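DisA protein (PDB 6CCA) acts as a gem-dimethylating carbon methyltransferase of the disorazol polyketide assembly line, probably taking the methyl groups from S-adenosylmethionine. Local coordinates at residues R49-H54 and D199-L204; S65-L70 and S128-P133; C71-M76 and R103-L108; S241-L246 and R270-R275. One frame throughout, in Å; residues are numbered along the deposited sequence.

Contact 1 (R49-H54 and D199-L204); sequences RELLTH and DHFNEL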
loop_
_atom_site.group_PDB
_atom_site.type_symbol
_atom_site.label_atom_id
_atom_site.label_comp_id
_atom_site.label_asym_id
_atom_site.label_seq_id
_atom_site.Cartn_x
_atom_site.Cartn_y
_atom_site.Cartn_z
ATOM N N ARG A 49 9.268 2.398 19.801
ATOM C CA ARG A 49 8.409 2.007 20.940
ATOM C C ARG A 49 7.045 2.640 20.871
ATOM O O ARG A 49 6.036 1.971 21.145
ATOM C CB ARG A 49 9.017 2.353 22.302
ATOM C CG ARG A 49 10.013 1.311 22.687
ATOM C CD ARG A 49 10.373 1.313 24.193
ATOM N NE ARG A 49 11.297 0.199 24.312
ATOM C CZ ARG A 49 12.284 0.063 25.215
ATOM N NH1 ARG A 49 12.503 0.954 26.183
ATOM N NH2 ARG A 49 13.053 -1.022 25.138
ATOM N N GLU A 50 7.022 3.907 20.570
ATOM C CA GLU A 50 5.782 4.657 20.400
ATOM C C GLU A 50 4.872 4.025 19.306
ATOM O O GLU A 50 3.670 3.892 19.539
ATOM C CB GLU A 50 6.046 6.105 20.113
ATOM C CG GLU A 50 4.836 6.962 19.774
ATOM C CD GLU A 50 3.885 7.190 20.971
ATOM O OE1 GLU A 50 4.376 6.986 22.106
ATOM O OE2 GLU A 50 2.683 7.556 20.770
ATOM N N LEU A 51 5.443 3.691 18.156
ATOM C CA LEU A 51 4.651 2.995 17.111
ATOM C C LEU A 51 4.123 1.655 17.635
ATOM O O LEU A 51 2.957 1.307 17.411
ATOM C CB LEU A 51 5.514 2.762 15.859
ATOM C CG LEU A 51 4.891 1.880 14.775
ATOM C CD1 LEU A 51 3.726 2.677 14.160
ATOM C CD2 LEU A 51 5.978 1.510 13.767
ATOM N N LEU A 52 4.934 0.915 18.400
ATOM C CA LEU A 52 4.547 -0.395 18.857
ATOM C C LEU A 52 3.441 -0.355 19.884
ATOM O O LEU A 52 2.825 -1.402 20.103
ATOM C CB LEU A 52 5.745 -1.227 19.425
ATOM C CG LEU A 52 6.668 -1.740 18.307
ATOM C CD1 LEU A 52 8.016 -2.284 18.828
ATOM C CD2 LEU A 52 5.963 -2.801 17.509
ATOM N N THR A 53 3.223 0.808 20.483
ATOM C CA THR A 53 2.072 0.941 21.437
ATOM C C THR A 53 0.756 0.668 20.743
ATOM O O THR A 53 -0.247 0.313 21.369
ATOM C CB THR A 53 1.951 2.240 22.190
ATOM O OG1 THR A 53 1.694 3.372 21.351
ATOM C CG2 THR A 53 3.207 2.488 23.027
ATOM N N HIS A 54 0.765 0.820 19.430
ATOM C CA HIS A 54 -0.467 0.553 18.666
ATOM C C HIS A 54 -0.707 -0.910 18.257
ATOM O O HIS A 54 -1.765 -1.209 17.764
ATOM C CB HIS A 54 -0.451 1.469 17.432
ATOM C CG HIS A 54 -0.376 2.888 17.810
ATOM N ND1 HIS A 54 -1.366 3.502 18.517
ATOM C CD2 HIS A 54 0.592 3.821 17.627
ATOM C CE1 HIS A 54 -1.036 4.761 18.743
ATOM N NE2 HIS A 54 0.148 4.977 18.216
ATOM N N ASP A 199 0.916 8.245 9.703
ATOM C CA ASP A 199 1.766 9.419 9.830
ATOM C C ASP A 199 3.187 9.053 10.126
ATOM O O ASP A 199 4.097 9.677 9.589
ATOM C CB ASP A 199 1.237 10.358 10.932
ATOM C CG ASP A 199 -0.044 11.066 10.532
ATOM O OD1 ASP A 199 -0.390 11.107 9.337
ATOM O OD2 ASP A 199 -0.681 11.590 11.467
ATOM N N HIS A 200 3.418 7.992 10.875
ATOM C CA HIS A 200 4.782 7.549 11.171
ATOM C C HIS A 200 5.529 7.225 9.861
ATOM O O HIS A 200 6.659 7.691 9.593
ATOM C CB HIS A 200 4.748 6.321 12.057
ATOM C CG HIS A 200 6.067 5.679 12.199
ATOM N ND1 HIS A 200 6.928 5.972 13.233
ATOM C CD2 HIS A 200 6.701 4.768 11.428
ATOM C CE1 HIS A 200 8.028 5.236 13.106
ATOM N NE2 HIS A 200 7.907 4.495 12.024
ATOM N N PHE A 201 4.907 6.421 9.040
ATOM C CA PHE A 201 5.488 6.088 7.741
ATOM C C PHE A 201 5.557 7.250 6.738
ATOM O O PHE A 201 6.527 7.325 5.995
ATOM C CB PHE A 201 4.928 4.789 7.162
ATOM C CG PHE A 201 5.249 3.611 8.037
ATOM C CD1 PHE A 201 6.487 3.026 8.019
ATOM C CD2 PHE A 201 4.280 3.127 8.939
ATOM C CE1 PHE A 201 6.738 1.934 8.843
ATOM C CE2 PHE A 201 4.568 2.098 9.801
ATOM C CZ PHE A 201 5.830 1.536 9.756
ATOM N N ASN A 202 4.556 8.127 6.736
ATOM C CA ASN A 202 4.581 9.347 5.893
ATOM C C ASN A 202 5.797 10.199 6.237
ATOM O O ASN A 202 6.532 10.725 5.364
ATOM C CB ASN A 202 3.288 10.163 6.084
ATOM C CG ASN A 202 2.054 9.511 5.482
ATOM O OD1 ASN A 202 2.141 8.661 4.607
ATOM N ND2 ASN A 202 0.885 10.003 5.886
ATOM N N GLU A 203 6.088 10.268 7.524
ATOM C CA GLU A 203 7.193 11.070 8.005
ATOM C C GLU A 203 8.520 10.452 7.664
ATOM O O GLU A 203 9.426 11.207 7.309
ATOM C CB GLU A 203 7.076 11.395 9.502
ATOM C CG GLU A 203 5.888 12.319 9.798
ATOM C CD GLU A 203 6.001 13.740 9.211
ATOM O OE1 GLU A 203 7.105 14.250 8.921
ATOM O OE2 GLU A 203 4.933 14.342 8.979
ATOM N N LEU A 204 8.596 9.108 7.669
ATOM C CA LEU A 204 9.799 8.425 7.217
ATOM C C LEU A 204 10.083 8.617 5.750
ATOM O O LEU A 204 11.225 8.765 5.358
ATOM C CB LEU A 204 9.792 6.898 7.526
ATOM C CG LEU A 204 10.069 6.466 8.939
ATOM C CD1 LEU A 204 9.928 4.957 8.993
ATOM C CD2 LEU A 204 11.500 6.924 9.307
#
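Leu51, on the short N-terminal helix 45-52, reaches His200 and Phe201 on helix 196-216, a long helix that packs on the sheet of the methyltransferase fold. One methyl does all the touching from the N-terminal side. CD2 of Leu51 sits over a face of the His200 imidazole as a CH-pi contact, 4.1 Å from the ring centroid and 18° from the perpendicular through the ring, shifted toward the rim so that NE2 of His200 is its nearest ring atom at 4.0 Å. The same CD2 meets CZ of Phe201 at 4.0 Å, coming in obliquely. A chi1 of 172° carries CG of Leu51 out toward helix 196-216, and chi2 near 69° brings CD2 to the rings; the Leu51 side chain crosses those of His200 and Phe201 at about a right angle.

The two rings also fit each other: CD2 of His200 lies 3.6 Å above the Phe201 plane, over its centre. Phe201 in turn rests on Asn335 of strand 330-337 and Val404 of strand 402-409, neighbouring antiparallel strands at the reversed end of an otherwise mostly parallel sheet, as in the Rossmann-like class I methyltransferases. The polar end of His200 is engaged elsewhere, its NE2 hydrogen-bonded to NE2 of His392, whose ring also touches Leu51 and Phe201. A salt bridge from Arg49 to Asp394 pins helix 45-52 to the same part of the chain. Within segment 49-54, Thr53 OG1 donates to Glu50 O at 2.7 Å, and that carbonyl also takes the backbone N of Thr53.

Contact 2 (S65-L70 and S128-P133); sequences SEDLLL and SERVTP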
loop_
_atom_site.group_PDB
_atom_site.type_symbol
_atom_site.label_atom_id
_atom_site.label_comp_id
_atom_site.label_asym_id
_atom_site.label_seq_id
_atom_site.Cartn_x
_atom_site.Cartn_y
_atom_site.Cartn_z
ATOM N N SER A 65 -11.997 -8.176 12.096
ATOM C CA SER A 65 -12.215 -8.419 10.684
ATOM C C SER A 65 -12.720 -9.846 10.450
ATOM O O SER A 65 -13.568 -10.068 9.622
ATOM C CB SER A 65 -10.918 -8.155 9.897
ATOM O OG SER A 65 -10.513 -6.798 10.035
ATOM N N GLU A 66 -12.174 -10.812 11.177
ATOM C CA GLU A 66 -12.611 -12.191 11.078
ATOM C C GLU A 66 -14.100 -12.356 11.427
ATOM O O GLU A 66 -14.845 -13.002 10.693
ATOM C CB GLU A 66 -11.775 -13.046 12.035
ATOM C CG GLU A 66 -10.346 -13.176 11.579
ATOM C CD GLU A 66 -9.431 -13.766 12.642
ATOM O OE1 GLU A 66 -9.805 -13.898 13.813
ATOM O OE2 GLU A 66 -8.330 -14.111 12.241
ATOM N N ASP A 67 -14.475 -11.792 12.578
ATOM C CA ASP A 67 -15.833 -11.825 13.064
ATOM C C ASP A 67 -16.837 -11.100 12.161
ATOM O O ASP A 67 -17.904 -11.588 11.851
ATOM C CB ASP A 67 -15.859 -11.224 14.431
ATOM C CG ASP A 67 -15.044 -12.071 15.471
ATOM O OD1 ASP A 67 -14.540 -13.179 15.152
ATOM O OD2 ASP A 67 -14.792 -11.532 16.533
ATOM N N LEU A 68 -16.413 -9.942 11.658
ATOM C CA LEU A 68 -17.192 -9.157 10.707
ATOM C C LEU A 68 -17.444 -9.964 9.456
ATOM O O LEU A 68 -18.540 -9.908 8.894
ATOM C CB LEU A 68 -16.380 -7.855 10.374
ATOM C CG LEU A 68 -17.172 -6.760 9.642
ATOM C CD1 LEU A 68 -18.425 -6.246 10.383
ATOM C CD2 LEU A 68 -16.161 -5.642 9.320
ATOM N N LEU A 69 -16.395 -10.643 8.965
ATOM C CA LEU A 69 -16.528 -11.467 7.807
ATOM C C LEU A 69 -17.554 -12.598 8.033
ATOM O O LEU A 69 -18.380 -12.858 7.170
ATOM C CB LEU A 69 -15.166 -12.030 7.399
ATOM C CG LEU A 69 -15.196 -12.952 6.208
ATOM C CD1 LEU A 69 -15.795 -12.337 4.969
ATOM C CD2 LEU A 69 -13.773 -13.455 5.899
ATOM N N LEU A 70 -17.486 -13.267 9.154
ATOM C CA LEU A 70 -18.502 -14.289 9.436
ATOM C C LEU A 70 -19.918 -13.668 9.360
ATOM O O LEU A 70 -20.848 -14.236 8.717
ATOM C CB LEU A 70 -18.286 -14.917 10.767
ATOM C CG LEU A 70 -19.289 -16.032 11.162
ATOM C CD1 LEU A 70 -19.442 -17.138 10.128
ATOM C CD2 LEU A 70 -18.914 -16.626 12.543
ATOM N N SER A 128 -17.749 -24.917 12.234
ATOM C CA SER A 128 -17.368 -25.355 13.517
ATOM C C SER A 128 -18.249 -24.840 14.612
ATOM O O SER A 128 -19.113 -23.986 14.393
ATOM C CB SER A 128 -15.955 -24.885 13.843
ATOM O OG SER A 128 -15.893 -23.569 14.440
ATOM N N GLU A 129 -17.969 -25.383 15.794
ATOM C CA GLU A 129 -18.564 -24.994 17.071
ATOM C C GLU A 129 -18.435 -23.540 17.453
ATOM O O GLU A 129 -19.267 -23.056 18.211
ATOM C CB GLU A 129 -17.966 -25.844 18.216
ATOM C CG GLU A 129 -18.557 -27.244 18.258
ATOM C CD GLU A 129 -20.094 -27.236 18.283
ATOM O OE1 GLU A 129 -20.664 -26.923 19.361
ATOM O OE2 GLU A 129 -20.738 -27.533 17.240
ATOM N N ARG A 130 -17.430 -22.858 16.916
ATOM C CA ARG A 130 -17.228 -21.443 17.193
ATOM C C ARG A 130 -18.250 -20.575 16.464
ATOM O O ARG A 130 -18.429 -19.405 16.803
ATOM C CB ARG A 130 -15.810 -21.020 16.805
ATOM C CG ARG A 130 -14.917 -20.682 17.988
ATOM C CD ARG A 130 -13.683 -19.911 17.548
ATOM N NE ARG A 130 -13.675 -18.547 18.067
ATOM C CZ ARG A 130 -13.109 -17.515 17.450
ATOM N NH1 ARG A 130 -12.503 -17.690 16.284
ATOM N NH2 ARG A 130 -13.150 -16.308 17.998
ATOM N N VAL A 131 -18.920 -21.144 15.465
ATOM C CA VAL A 131 -19.906 -20.387 14.708
ATOM C C VAL A 131 -21.174 -20.123 15.589
ATOM O O VAL A 131 -21.821 -21.075 16.042
ATOM C CB VAL A 131 -20.236 -21.088 13.395
ATOM C CG1 VAL A 131 -21.387 -20.451 12.670
ATOM C CG2 VAL A 131 -19.036 -21.099 12.471
ATOM N N THR A 132 -21.435 -18.854 15.908
ATOM C CA THR A 132 -22.690 -18.405 16.547
ATOM C C THR A 132 -23.234 -17.170 15.754
ATOM O O THR A 132 -22.555 -16.725 14.817
ATOM C CB THR A 132 -22.444 -18.009 17.995
ATOM O OG1 THR A 132 -21.637 -16.830 18.041
ATOM C CG2 THR A 132 -21.724 -19.139 18.790
ATOM N N PRO A 133 -24.423 -16.650 16.115
ATOM C CA PRO A 133 -24.946 -15.453 15.430
ATOM C C PRO A 133 -24.085 -14.243 15.800
ATOM O O PRO A 133 -23.915 -13.915 16.959
ATOM C CB PRO A 133 -26.412 -15.332 15.948
ATOM C CG PRO A 133 -26.722 -16.769 16.439
ATOM C CD PRO A 133 -25.417 -17.107 17.126
#
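Leu70 carries the apolar half of this contact, on the side of helix 55-75 that faces the loop 128-133. Its CD2 methyl comes within 4.3 Å of the Thr132 carbonyl O and 4.5 Å of Val131 CG2, a loose touch against the loop backbone and one valine methyl. The branch gets there because CG of Leu70 is anti to the backbone N (chi1 -179°).

One turn earlier, Asp67 OD1 stands 4.5 Å from Arg130 NH2. The oxygen lies well out of the guanidinium plane, where no N-H is directed, and any attraction is probably one of charge alone. Each group has a closer tie: Asp67 OD1 hydrogen-bonds with Tyr117 OH, and Arg130 NH1 makes a weak bond to Ala115 O.

Behind these side chains the loop holds its own shape. A type I beta turn runs from Ser128 to Val131, closed by Val131 N to Ser128 O at 3.0 Å, and Arg130 N donates to Ser128 OG at 3.0 Å, N-H...O angle 151°, in an ST turn. Backbone bonds between Ser128 and Tyr117 tie the turn to the base of strands 118-121 and 124-127. Helix 55-75, strand 85-87, helices 88-95 and 102-114, then these two strands follow the order of a winged-helix fold, which the region resembles.

Contact 3 (C71-M76 and R103-L108); sequences CIFQDM and RLYDSL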
loop_
_atom_site.group_PDB
_atom_site.type_symbol
_atom_site.label_atom_id
_atom_site.label_comp_id
_atom_site.label_asym_id
_atom_site.label_seq_id
_atom_site.Cartn_x
_atom_site.Cartn_y
_atom_site.Cartn_z
ATOM N N CYS A 71 -20.061 -12.493 9.972
ATOM C CA CYS A 71 -21.314 -11.735 9.932
ATOM C C CYS A 71 -21.750 -11.432 8.507
ATOM O O CYS A 71 -22.945 -11.607 8.194
ATOM C CB CYS A 71 -21.242 -10.494 10.801
ATOM S SG CYS A 71 -22.891 -9.823 11.179
ATOM N N ILE A 72 -20.834 -11.062 7.604
ATOM C CA ILE A 72 -21.216 -10.798 6.218
ATOM C C ILE A 72 -21.833 -12.051 5.548
ATOM O O ILE A 72 -22.921 -12.021 4.942
ATOM C CB ILE A 72 -19.975 -10.349 5.413
ATOM C CG1 ILE A 72 -19.599 -8.928 5.857
ATOM C CG2 ILE A 72 -20.239 -10.456 3.904
ATOM C CD1 ILE A 72 -18.211 -8.480 5.468
ATOM N N PHE A 73 -21.161 -13.170 5.670
ATOM C CA PHE A 73 -21.783 -14.436 5.190
ATOM C C PHE A 73 -23.174 -14.722 5.813
ATOM O O PHE A 73 -24.119 -15.122 5.078
ATOM C CB PHE A 73 -20.835 -15.608 5.399
ATOM C CG PHE A 73 -19.727 -15.683 4.383
ATOM C CD1 PHE A 73 -19.946 -16.278 3.141
ATOM C CD2 PHE A 73 -18.484 -15.204 4.676
ATOM C CE1 PHE A 73 -18.927 -16.374 2.198
ATOM C CE2 PHE A 73 -17.447 -15.293 3.755
ATOM C CZ PHE A 73 -17.649 -15.887 2.523
ATOM N N GLN A 74 -23.308 -14.551 7.132
ATOM C CA GLN A 74 -24.574 -14.805 7.798
ATOM C C GLN A 74 -25.650 -13.903 7.272
ATOM O O GLN A 74 -26.790 -14.373 6.993
ATOM C CB GLN A 74 -24.478 -14.648 9.294
ATOM C CG GLN A 74 -23.543 -15.665 9.890
ATOM C CD GLN A 74 -23.412 -15.600 11.355
ATOM O OE1 GLN A 74 -23.665 -14.563 12.004
ATOM N NE2 GLN A 74 -22.994 -16.728 11.936
ATOM N N ASP A 75 -25.305 -12.615 7.087
ATOM C CA ASP A 75 -26.220 -11.689 6.395
ATOM C C ASP A 75 -26.609 -12.169 5.015
ATOM O O ASP A 75 -27.659 -11.838 4.576
ATOM C CB ASP A 75 -25.598 -10.316 6.208
ATOM C CG ASP A 75 -25.396 -9.579 7.535
ATOM O OD1 ASP A 75 -26.015 -9.924 8.563
ATOM O OD2 ASP A 75 -24.625 -8.609 7.558
ATOM N N MET A 76 -25.739 -12.863 4.298
ATOM C CA MET A 76 -26.109 -13.444 3.021
ATOM C C MET A 76 -26.779 -14.845 3.116
ATOM O O MET A 76 -27.013 -15.462 2.077
ATOM C CB MET A 76 -24.899 -13.487 2.122
ATOM C CG MET A 76 -24.389 -12.115 1.704
ATOM S SD MET A 76 -22.768 -12.140 0.968
ATOM C CE MET A 76 -23.198 -12.442 -0.714
ATOM N N ARG A 103 -11.232 -15.199 -6.599
ATOM C CA ARG A 103 -10.047 -15.360 -5.768
ATOM C C ARG A 103 -10.318 -14.600 -4.408
ATOM O O ARG A 103 -9.975 -15.120 -3.367
ATOM C CB ARG A 103 -8.770 -14.813 -6.438
ATOM C CG ARG A 103 -8.257 -15.643 -7.607
ATOM C CD ARG A 103 -7.115 -14.955 -8.337
ATOM N NE ARG A 103 -7.623 -13.834 -9.119
ATOM C CZ ARG A 103 -6.869 -12.961 -9.783
ATOM N NH1 ARG A 103 -5.543 -13.041 -9.755
ATOM N NH2 ARG A 103 -7.460 -11.981 -10.428
ATOM N N LEU A 104 -10.989 -13.461 -4.430
ATOM C CA LEU A 104 -11.328 -12.832 -3.117
ATOM C C LEU A 104 -12.161 -13.841 -2.244
ATOM O O LEU A 104 -11.919 -14.048 -1.076
ATOM C CB LEU A 104 -12.127 -11.549 -3.324
ATOM C CG LEU A 104 -12.548 -10.790 -2.026
ATOM C CD1 LEU A 104 -11.401 -10.562 -1.087
ATOM C CD2 LEU A 104 -13.281 -9.506 -2.399
ATOM N N TYR A 105 -13.153 -14.458 -2.883
ATOM C CA TYR A 105 -14.012 -15.428 -2.206
ATOM C C TYR A 105 -13.204 -16.516 -1.630
ATOM O O TYR A 105 -13.361 -16.819 -0.448
ATOM C CB TYR A 105 -15.074 -15.955 -3.202
ATOM C CG TYR A 105 -15.904 -17.144 -2.700
ATOM C CD1 TYR A 105 -16.951 -16.958 -1.823
ATOM C CD2 TYR A 105 -15.642 -18.448 -3.160
ATOM C CE1 TYR A 105 -17.709 -18.048 -1.367
ATOM C CE2 TYR A 105 -16.409 -19.525 -2.734
ATOM C CZ TYR A 105 -17.454 -19.310 -1.843
ATOM O OH TYR A 105 -18.243 -20.372 -1.374
ATOM N N ASP A 106 -12.287 -17.136 -2.395
ATOM C CA ASP A 106 -11.429 -18.156 -1.803
ATOM C C ASP A 106 -10.631 -17.619 -0.629
ATOM O O ASP A 106 -10.435 -18.319 0.384
ATOM C CB ASP A 106 -10.429 -18.758 -2.794
ATOM C CG ASP A 106 -11.127 -19.457 -4.018
ATOM O OD1 ASP A 106 -12.311 -19.886 -3.938
ATOM O OD2 ASP A 106 -10.451 -19.489 -5.066
ATOM N N SER A 107 -10.071 -16.409 -0.781
ATOM C CA SER A 107 -9.359 -15.811 0.346
ATOM C C SER A 107 -10.260 -15.596 1.603
ATOM O O SER A 107 -9.809 -15.852 2.737
ATOM C CB SER A 107 -8.718 -14.460 -0.086
ATOM O OG SER A 107 -7.919 -13.992 0.991
ATOM N N LEU A 108 -11.484 -15.197 1.391
ATOM C CA LEU A 108 -12.423 -14.939 2.527
ATOM C C LEU A 108 -12.700 -16.279 3.261
ATOM O O LEU A 108 -12.727 -16.315 4.485
ATOM C CB LEU A 108 -13.724 -14.309 2.069
ATOM C CG LEU A 108 -13.594 -12.918 1.415
ATOM C CD1 LEU A 108 -14.943 -12.418 0.925
ATOM C CD2 LEU A 108 -12.854 -11.907 2.331
#
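Phe73 against Tyr105 and Leu108 is a buried, wholly apolar helix-to-helix contact, joining the C-terminal part of helix 55-75 to helix 102-114 in the N-terminal helical region. With helix 88-95 between them in the chain, these helices form a bundle like the three-helix core of a winged-helix domain. The backbones stay well apart, the nearest CA atoms being those of Phe73 and Leu108 at 9.7 Å, so the phenyl ring has to bridge the gap.

It does so edge-on. Tyr105 and Leu108, three residues apart and therefore on the same side of their helix, both meet the rim of the Phe73 ring near its plane, one at CE1 and the other at CE2. Tyr105 stands out from its helix, its CG anti to the backbone N (chi1 171°), which brings CE1 to the Phe73 ring, and the two aromatic side chains cross at about a right angle. CE1 of Phe73 lies 4.1 Å from CE1 of Tyr105, approaching the phenol ring obliquely.

Around this pair, Leu95 of helix 88-95 packs on Phe73, and the Phe79 ring meets it with the planes inclined at about 45°. Leu108 also touches Thr345 and Leu346 of helix 342-346. Tyr105 is fixed at its far end, where OH hydrogen-bonds with Ala88 O. Just past CZ from CE1, Phe73 CE2 rests 4.2 Å from Leu108 CB.

Contact 4 (S241-L246 and R270-R275); sequences SVLEAL and RQYGPR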
loop_
_atom_site.group_PDB
_atom_site.type_symbol
_atom_site.label_atom_id
_atom_site.label_comp_id
_atom_site.label_asym_id
_atom_site.label_seq_id
_atom_site.Cartn_x
_atom_site.Cartn_y
_atom_site.Cartn_z
ATOM N N SER A 241 1.876 17.011 2.121
ATOM C CA SER A 241 2.842 17.197 3.136
ATOM C C SER A 241 4.262 16.988 2.615
ATOM O O SER A 241 5.186 17.601 3.126
ATOM C CB SER A 241 2.470 16.361 4.365
ATOM O OG SER A 241 2.732 15.004 4.073
ATOM N N VAL A 242 4.457 16.136 1.612
ATOM C CA VAL A 242 5.735 16.049 0.983
ATOM C C VAL A 242 6.165 17.388 0.344
ATOM O O VAL A 242 7.291 17.903 0.555
ATOM C CB VAL A 242 5.767 14.921 -0.059
ATOM C CG1 VAL A 242 7.063 14.960 -0.850
ATOM C CG2 VAL A 242 5.586 13.534 0.610
ATOM N N LEU A 243 5.266 17.945 -0.448
ATOM C CA LEU A 243 5.582 19.170 -1.155
ATOM C C LEU A 243 5.844 20.303 -0.127
ATOM O O LEU A 243 6.710 21.133 -0.307
ATOM C CB LEU A 243 4.425 19.512 -2.078
ATOM C CG LEU A 243 4.167 18.542 -3.218
ATOM C CD1 LEU A 243 2.998 19.062 -4.067
ATOM C CD2 LEU A 243 5.357 18.298 -4.103
ATOM N N GLU A 244 5.060 20.376 0.932
ATOM C CA GLU A 244 5.305 21.416 1.919
ATOM C C GLU A 244 6.695 21.240 2.552
ATOM O O GLU A 244 7.451 22.219 2.714
ATOM C CB GLU A 244 4.219 21.439 2.984
ATOM C CG GLU A 244 4.375 22.598 3.973
ATOM C CD GLU A 244 4.309 24.001 3.304
ATOM O OE1 GLU A 244 3.796 24.198 2.154
ATOM O OE2 GLU A 244 4.821 24.954 3.903
ATOM N N ALA A 245 7.054 20.002 2.893
ATOM C CA ALA A 245 8.396 19.769 3.519
ATOM C C ALA A 245 9.510 20.085 2.552
ATOM O O ALA A 245 10.616 20.516 2.927
ATOM C CB ALA A 245 8.536 18.326 4.006
ATOM N N LEU A 246 9.271 19.865 1.270
ATOM C CA LEU A 246 10.328 20.074 0.299
ATOM C C LEU A 246 10.452 21.510 -0.179
ATOM O O LEU A 246 11.400 21.812 -0.885
ATOM C CB LEU A 246 10.149 19.139 -0.880
ATOM C CG LEU A 246 10.833 17.772 -0.803
ATOM C CD1 LEU A 246 10.651 17.061 0.502
ATOM C CD2 LEU A 246 10.296 16.915 -1.939
ATOM N N ARG A 270 -4.417 21.482 -10.421
ATOM C CA ARG A 270 -5.340 22.491 -9.854
ATOM C C ARG A 270 -5.088 22.769 -8.408
ATOM O O ARG A 270 -5.124 23.909 -7.976
ATOM C CB ARG A 270 -6.784 22.039 -9.959
ATOM C CG ARG A 270 -7.291 21.902 -11.372
ATOM C CD ARG A 270 -8.828 21.839 -11.355
ATOM N NE ARG A 270 -9.319 21.474 -12.670
ATOM C CZ ARG A 270 -10.522 20.985 -12.922
ATOM N NH1 ARG A 270 -11.419 20.840 -11.963
ATOM N NH2 ARG A 270 -10.820 20.647 -14.166
ATOM N N GLN A 271 -4.839 21.709 -7.628
ATOM C CA GLN A 271 -4.756 21.833 -6.208
ATOM C C GLN A 271 -3.416 22.330 -5.717
ATOM O O GLN A 271 -3.311 23.221 -4.824
ATOM C CB GLN A 271 -5.150 20.478 -5.572
ATOM C CG GLN A 271 -5.191 20.546 -4.045
ATOM C CD GLN A 271 -5.860 19.304 -3.434
ATOM O OE1 GLN A 271 -6.079 18.269 -4.090
ATOM N NE2 GLN A 271 -6.194 19.422 -2.205
ATOM N N TYR A 272 -2.343 21.765 -6.288
ATOM C CA TYR A 272 -0.992 22.022 -5.811
ATOM C C TYR A 272 -0.132 22.877 -6.704
ATOM O O TYR A 272 0.846 23.393 -6.243
ATOM C CB TYR A 272 -0.281 20.666 -5.607
ATOM C CG TYR A 272 -1.056 19.826 -4.583
ATOM C CD1 TYR A 272 -1.132 20.233 -3.246
ATOM C CD2 TYR A 272 -1.664 18.617 -4.935
ATOM C CE1 TYR A 272 -1.848 19.483 -2.316
ATOM C CE2 TYR A 272 -2.423 17.879 -4.006
ATOM C CZ TYR A 272 -2.495 18.322 -2.698
ATOM O OH TYR A 272 -3.217 17.590 -1.766
ATOM N N GLY A 273 -0.437 22.920 -8.011
ATOM C CA GLY A 273 0.406 23.657 -8.951
ATOM C C GLY A 273 0.652 25.104 -8.585
ATOM O O GLY A 273 1.807 25.534 -8.507
ATOM N N PRO A 274 -0.442 25.874 -8.313
ATOM C CA PRO A 274 -0.198 27.276 -7.904
ATOM C C PRO A 274 0.779 27.487 -6.739
ATOM O O PRO A 274 1.682 28.388 -6.780
ATOM C CB PRO A 274 -1.626 27.787 -7.585
ATOM C CG PRO A 274 -2.508 26.968 -8.438
ATOM C CD PRO A 274 -1.874 25.559 -8.295
ATOM N N ARG A 275 0.638 26.677 -5.696
ATOM C CA ARG A 275 1.461 26.897 -4.499
ATOM C C ARG A 275 2.849 26.361 -4.618
ATOM O O ARG A 275 3.761 26.835 -3.915
ATOM C CB ARG A 275 0.692 26.254 -3.307
ATOM C CG ARG A 275 1.380 26.344 -1.935
ATOM C CD ARG A 275 0.401 25.912 -0.818
ATOM N NE ARG A 275 1.084 25.717 0.453
ATOM C CZ ARG A 275 1.458 26.691 1.279
ATOM N NH1 ARG A 275 1.208 27.973 0.994
ATOM N NH2 ARG A 275 2.088 26.388 2.407
#
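The carboxylate of Glu244 and the guanidinium of Arg275 are nearly parallel, their planes 14° apart. Arg275 NH2 comes to Glu244 OE1 from above the carboxylate, 48° out of its plane, and the oxygen is likewise tilted from the guanidinium plane. Arg275 NH2 donates to Glu244 OE1 at 2.8 Å, a bent hydrogen bond within a salt bridge, made by two exposed residues. The Glu244 chain bends at chi2 (61°), whereas Arg275 stretches out from CG to NE. OE1 of Glu244 also hydrogen-bonds with Tyr276 OH, so two groups grip one oxygen.

Further in, the Tyr272 ring has Gln271 CG over the centre of one face, 3.7 Å above the plane. Helices 239-246 and 262-272 belong to successive beta-alpha-beta units, linking the parallel strands 226-231, 253-257 and 279-281 of the Rossmann-like sheet; the first helix follows a glycine-rich loop of the kind that binds S-adenosylmethionine in related enzymes. Across the buried seam Leu243 CD1 approaches Tyr272 obliquely and touches its CB at 4.0 Å. Leu243 also packs on Tyr255 and Val279, and Tyr272 on Phe281, side chains of the strands beneath.

Overall arrangement
From the N terminus, contact 1 opens first, on helix 45-52, and closes only at helix 196-216, so its loop takes in nearly all of the N-terminal helical region. Within that span the next helix, 55-75, opens contact 2 and then contact 3; contact 3 closes first, at 103-108, and contact 2 after it, at 128-133. These two lie about 11 Å apart between centres and touch where Gln74 NE2 meets Thr132 O. Contact 4 follows in series between two helices flanking the parallel methyltransferase strands, about 46 Å from contact 2 between centres and on the opposite side of the chain's centre. No loops cross; contact 1 joins helix 45-52 to helix 196-216, which packs on the sheet.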